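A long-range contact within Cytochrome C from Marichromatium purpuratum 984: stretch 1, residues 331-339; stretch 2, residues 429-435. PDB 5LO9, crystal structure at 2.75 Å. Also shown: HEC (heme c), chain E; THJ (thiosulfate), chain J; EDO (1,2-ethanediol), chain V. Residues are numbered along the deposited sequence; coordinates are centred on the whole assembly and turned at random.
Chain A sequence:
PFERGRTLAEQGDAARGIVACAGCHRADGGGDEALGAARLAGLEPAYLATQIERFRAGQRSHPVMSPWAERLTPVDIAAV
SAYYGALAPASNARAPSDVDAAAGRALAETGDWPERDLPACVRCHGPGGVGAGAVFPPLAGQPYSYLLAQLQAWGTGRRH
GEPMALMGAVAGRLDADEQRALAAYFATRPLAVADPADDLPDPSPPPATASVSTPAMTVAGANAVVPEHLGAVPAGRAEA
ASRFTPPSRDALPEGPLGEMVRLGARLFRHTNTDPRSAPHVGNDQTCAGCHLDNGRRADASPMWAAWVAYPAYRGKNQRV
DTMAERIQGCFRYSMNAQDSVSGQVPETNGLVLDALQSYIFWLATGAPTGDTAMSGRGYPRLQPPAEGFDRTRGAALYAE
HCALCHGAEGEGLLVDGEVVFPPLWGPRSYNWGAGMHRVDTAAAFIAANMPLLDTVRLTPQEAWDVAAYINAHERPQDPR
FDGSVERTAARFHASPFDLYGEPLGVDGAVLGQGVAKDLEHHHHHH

Stretch 1, residues 331-339: FRYSMNAQD
Stretch 2, residues 429-435: SYNWGAG

Stretch 1 opens in a helix, Phe331 and Arg332, that begins earlier in the chain; it includes a short 3-10 segment at Ala337 and Gln338, before Asp339. Stretch 2 has no regular helix or strand; a type I turn spans Asn431 to Ala434, closed by Ala434 N to Asn431 O at 3.1 Å. In register, the CA atoms of Tyr333 and Ala434 lie 4.6 Å apart, as do those of Ser334 and Tyr430.

Phe331 (chi1 m) does not reach stretch 2; heme CBB lies over one face of its ring, 3.6 Å from CE2. Arg332 is all t through chi3, and its backbone O accepts from Asn431 ND2 at 3.2 Å.

Tyr333 (phi/psi -112/-60, chi1 m) points sideways. Its O accepts from Asn431 N at 3.3 Å, nearly straight at 168°. Gly433 O lies over one face of the ring, and Asn431 OD1 is at the edge. An ideal CB on Gly433 would clash with Tyr333 CD1 at 2.6 Å in this arrangement. Tyr333 CB meets Ala434 CB at 4.0 Å.

Ser334 (chi1 m) points away from stretch 2. Its OG donates to thiosulfate O3 at 2.9 Å and sits 3.7 Å from Ala434 CB. Gly435 N donates to thiosulfate O2 at 3.4 Å, so both stretches contact the thiosulfate, stretch 2 through a weak hydrogen bond.

Met335 (m, m, m) points away; its SD is 3.8 Å from heme CMC. Asn336 has positive phi and psi (53/53) and chi1 t, and points toward stretch 2. Its OD1 accepts from Asn431 ND2 at 2.9 Å and 173°, and from Gln338 NE2 at 3.1 Å. Asn336 ND2 donates to Asp339 OD2 at 2.8 Å.

Asn431 (chi1 p) thus links to three residues of stretch 1. Its OD1 faces its own turn, accepting from Gly433 N at 2.8 Å.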

# COMPACT_ATOMS: atom_id res chain seq x y z
N PHE A 331 2.10 16.61 3.51
CA PHE A 331 3.25 17.48 3.32
C PHE A 331 2.80 18.80 2.72
O PHE A 331 3.32 19.86 3.09
CB PHE A 331 4.30 16.82 2.42
CG PHE A 331 5.33 15.98 3.16
CD1 PHE A 331 6.47 16.55 3.67
CD2 PHE A 331 5.17 14.61 3.30
CE1 PHE A 331 7.43 15.79 4.33
CE2 PHE A 331 6.13 13.83 3.97
CZ PHE A 331 7.25 14.42 4.48
N ARG A 332 1.81 18.76 1.83
CA ARG A 332 1.36 19.98 1.16
C ARG A 332 0.69 20.93 2.14
O ARG A 332 0.82 22.14 2.01
CB ARG A 332 0.42 19.64 -0.00
CG ARG A 332 0.02 20.87 -0.81
CD ARG A 332 -0.56 20.62 -2.22
NE ARG A 332 -0.29 21.79 -3.10
CZ ARG A 332 -1.14 22.36 -3.97
NH1 ARG A 332 -2.37 21.89 -4.14
NH2 ARG A 332 -0.74 23.41 -4.70
N TYR A 333 -0.05 20.41 3.11
CA TYR A 333 -0.88 21.26 3.96
C TYR A 333 -0.37 21.32 5.39
O TYR A 333 -0.05 22.40 5.87
CB TYR A 333 -2.33 20.79 3.93
CG TYR A 333 -2.93 20.78 2.54
CD1 TYR A 333 -3.05 21.94 1.81
CD2 TYR A 333 -3.36 19.61 1.94
CE1 TYR A 333 -3.58 21.94 0.51
CE2 TYR A 333 -3.89 19.61 0.66
CZ TYR A 333 -3.99 20.77 -0.05
OH TYR A 333 -4.51 20.77 -1.31
N SER A 334 -0.28 20.19 6.10
CA SER A 334 0.19 20.26 7.48
C SER A 334 1.67 20.63 7.60
O SER A 334 2.06 21.24 8.61
CB SER A 334 -0.06 18.94 8.21
OG SER A 334 -1.43 18.60 8.20
N MET A 335 2.52 20.24 6.65
CA MET A 335 3.94 20.60 6.65
C MET A 335 4.27 21.80 5.75
O MET A 335 5.44 22.17 5.63
CB MET A 335 4.79 19.40 6.21
CG MET A 335 4.30 18.07 6.75
SD MET A 335 4.22 17.91 8.57
CE MET A 335 5.96 18.15 9.00
N ASN A 336 3.27 22.38 5.08
CA ASN A 336 3.44 23.64 4.35
C ASN A 336 4.61 23.61 3.36
O ASN A 336 5.47 24.50 3.35
CB ASN A 336 3.63 24.77 5.35
CG ASN A 336 3.44 26.08 4.73
OD1 ASN A 336 2.53 26.27 3.93
ND2 ASN A 336 4.29 27.04 5.10
N ALA A 337 4.61 22.60 2.49
CA ALA A 337 5.78 22.34 1.66
C ALA A 337 6.07 23.47 0.69
O ALA A 337 7.21 23.61 0.24
CB ALA A 337 5.60 21.03 0.91
N GLN A 338 5.06 24.27 0.36
CA GLN A 338 5.28 25.39 -0.55
C GLN A 338 6.35 26.34 -0.01
O GLN A 338 7.11 26.93 -0.79
CB GLN A 338 3.97 26.14 -0.76
CG GLN A 338 3.42 26.81 0.52
CD GLN A 338 2.03 27.38 0.31
OE1 GLN A 338 1.60 27.59 -0.83
NE2 GLN A 338 1.28 27.56 1.42
N ASP A 339 6.43 26.50 1.31
CA ASP A 339 7.42 27.38 1.90
C ASP A 339 8.64 26.61 2.33
O ASP A 339 9.43 27.09 3.14
CB ASP A 339 6.85 28.15 3.09
CG ASP A 339 5.77 29.10 2.69
OD1 ASP A 339 5.86 29.61 1.55
OD2 ASP A 339 4.82 29.31 3.48
N SER A 429 3.21 27.37 11.79
CA SER A 429 2.20 26.37 12.07
C SER A 429 1.71 25.72 10.77
O SER A 429 2.17 26.03 9.68
CB SER A 429 1.06 27.03 12.84
OG SER A 429 0.08 26.10 13.21
N TYR A 430 0.77 24.80 10.89
CA TYR A 430 0.14 24.23 9.71
C TYR A 430 -0.60 25.31 8.95
O TYR A 430 -1.04 26.31 9.52
CB TYR A 430 -0.83 23.11 10.11
CG TYR A 430 -1.81 23.47 11.23
CD1 TYR A 430 -3.03 24.10 10.94
CD2 TYR A 430 -1.53 23.16 12.55
CE1 TYR A 430 -3.94 24.41 11.92
CE2 TYR A 430 -2.46 23.47 13.58
CZ TYR A 430 -3.65 24.08 13.25
OH TYR A 430 -4.57 24.39 14.22
N ASN A 431 -0.78 25.09 7.63
CA ASN A 431 -1.33 26.15 6.80
C ASN A 431 -2.85 26.02 6.70
O ASN A 431 -3.47 25.13 7.30
CB ASN A 431 -0.61 26.22 5.43
CG ASN A 431 -0.97 25.10 4.41
OD1 ASN A 431 -2.10 24.57 4.35
ND2 ASN A 431 0.01 24.80 3.55
N TRP A 432 -3.47 26.95 5.96
CA TRP A 432 -4.92 27.10 5.95
C TRP A 432 -5.63 25.98 5.20
O TRP A 432 -6.87 25.92 5.23
CB TRP A 432 -5.31 28.44 5.33
CG TRP A 432 -5.38 29.62 6.27
CD1 TRP A 432 -4.52 30.68 6.33
CD2 TRP A 432 -6.37 29.85 7.26
NE1 TRP A 432 -4.93 31.57 7.29
CE2 TRP A 432 -6.06 31.08 7.88
CE3 TRP A 432 -7.49 29.15 7.68
CZ2 TRP A 432 -6.82 31.60 8.92
CZ3 TRP A 432 -8.25 29.67 8.70
CH2 TRP A 432 -7.92 30.88 9.31
N GLY A 433 -4.88 25.10 4.54
CA GLY A 433 -5.49 23.97 3.88
C GLY A 433 -5.47 22.72 4.72
O GLY A 433 -6.11 21.74 4.36
N ALA A 434 -4.76 22.75 5.85
CA ALA A 434 -4.63 21.55 6.68
C ALA A 434 -5.91 21.27 7.44
O ALA A 434 -6.61 22.19 7.89
CB ALA A 434 -3.48 21.69 7.68
N GLY A 435 -6.24 19.98 7.57
CA GLY A 435 -7.44 19.57 8.25
C GLY A 435 -7.55 20.12 9.65
O GLY A 435 -8.67 20.38 10.13
FE HEC E . -1.68 13.71 9.25
CHA HEC E . -4.81 12.23 8.63
CHB HEC E . -0.06 10.99 7.76
CHC HEC E . 1.43 15.32 9.64
CHD HEC E . -3.23 16.17 11.08
NA HEC E . -2.33 11.94 8.37
C1A HEC E . -3.59 11.55 8.21
C2A HEC E . -3.73 10.24 7.53
C3A HEC E . -2.34 9.87 7.28
C4A HEC E . -1.55 10.99 7.83
CMA HEC E . -1.87 8.62 6.63
CAA HEC E . -4.99 9.49 7.22
CBA HEC E . -5.56 8.94 8.53
CGA HEC E . -6.76 8.03 8.27
O1A HEC E . -7.09 7.26 9.20
O2A HEC E . -7.39 8.10 7.18
NB HEC E . 0.31 13.27 8.80
C1B HEC E . 0.74 12.13 8.21
C2B HEC E . 2.19 12.11 8.00
C3B HEC E . 2.62 13.39 8.54
C4B HEC E . 1.37 14.03 9.00
CMB HEC E . 3.02 11.03 7.40
CAB HEC E . 4.02 13.92 8.59
CBB HEC E . 4.48 14.12 7.14
NC HEC E . -1.02 15.45 10.18
C1C HEC E . 0.24 15.92 10.25
C2C HEC E . 0.36 17.14 11.08
C3C HEC E . -1.03 17.40 11.49
C4C HEC E . -1.78 16.27 10.89
CMC HEC E . 1.63 17.91 11.36
CAC HEC E . -1.60 18.48 12.38
CBC HEC E . -1.17 19.84 11.96
ND HEC E . -3.67 14.12 9.74
C1D HEC E . -4.07 15.15 10.47
C2D HEC E . -5.53 15.17 10.66
C3D HEC E . -6.04 14.00 9.93
C4D HEC E . -4.77 13.44 9.40
CMD HEC E . -6.26 16.22 11.42
CAD HEC E . -7.46 13.49 9.76
CBD HEC E . -8.47 14.49 9.15
CGD HEC E . -8.22 14.99 7.71
O1D HEC E . -7.11 15.49 7.34
O2D HEC E . -9.18 14.92 6.90
S1 THJ J . -3.83 16.69 5.87
O1 THJ J . -3.84 16.27 4.43
O2 THJ J . -5.23 16.92 6.38
O3 THJ J . -3.15 18.00 5.96
S2 THJ J . -2.86 15.50 6.90
C1 EDO V . 10.66 28.01 -3.84
O1 EDO V . 11.93 27.66 -4.40
C2 EDO V . 10.74 27.96 -2.32
O2 EDO V . 9.51 28.40 -1.72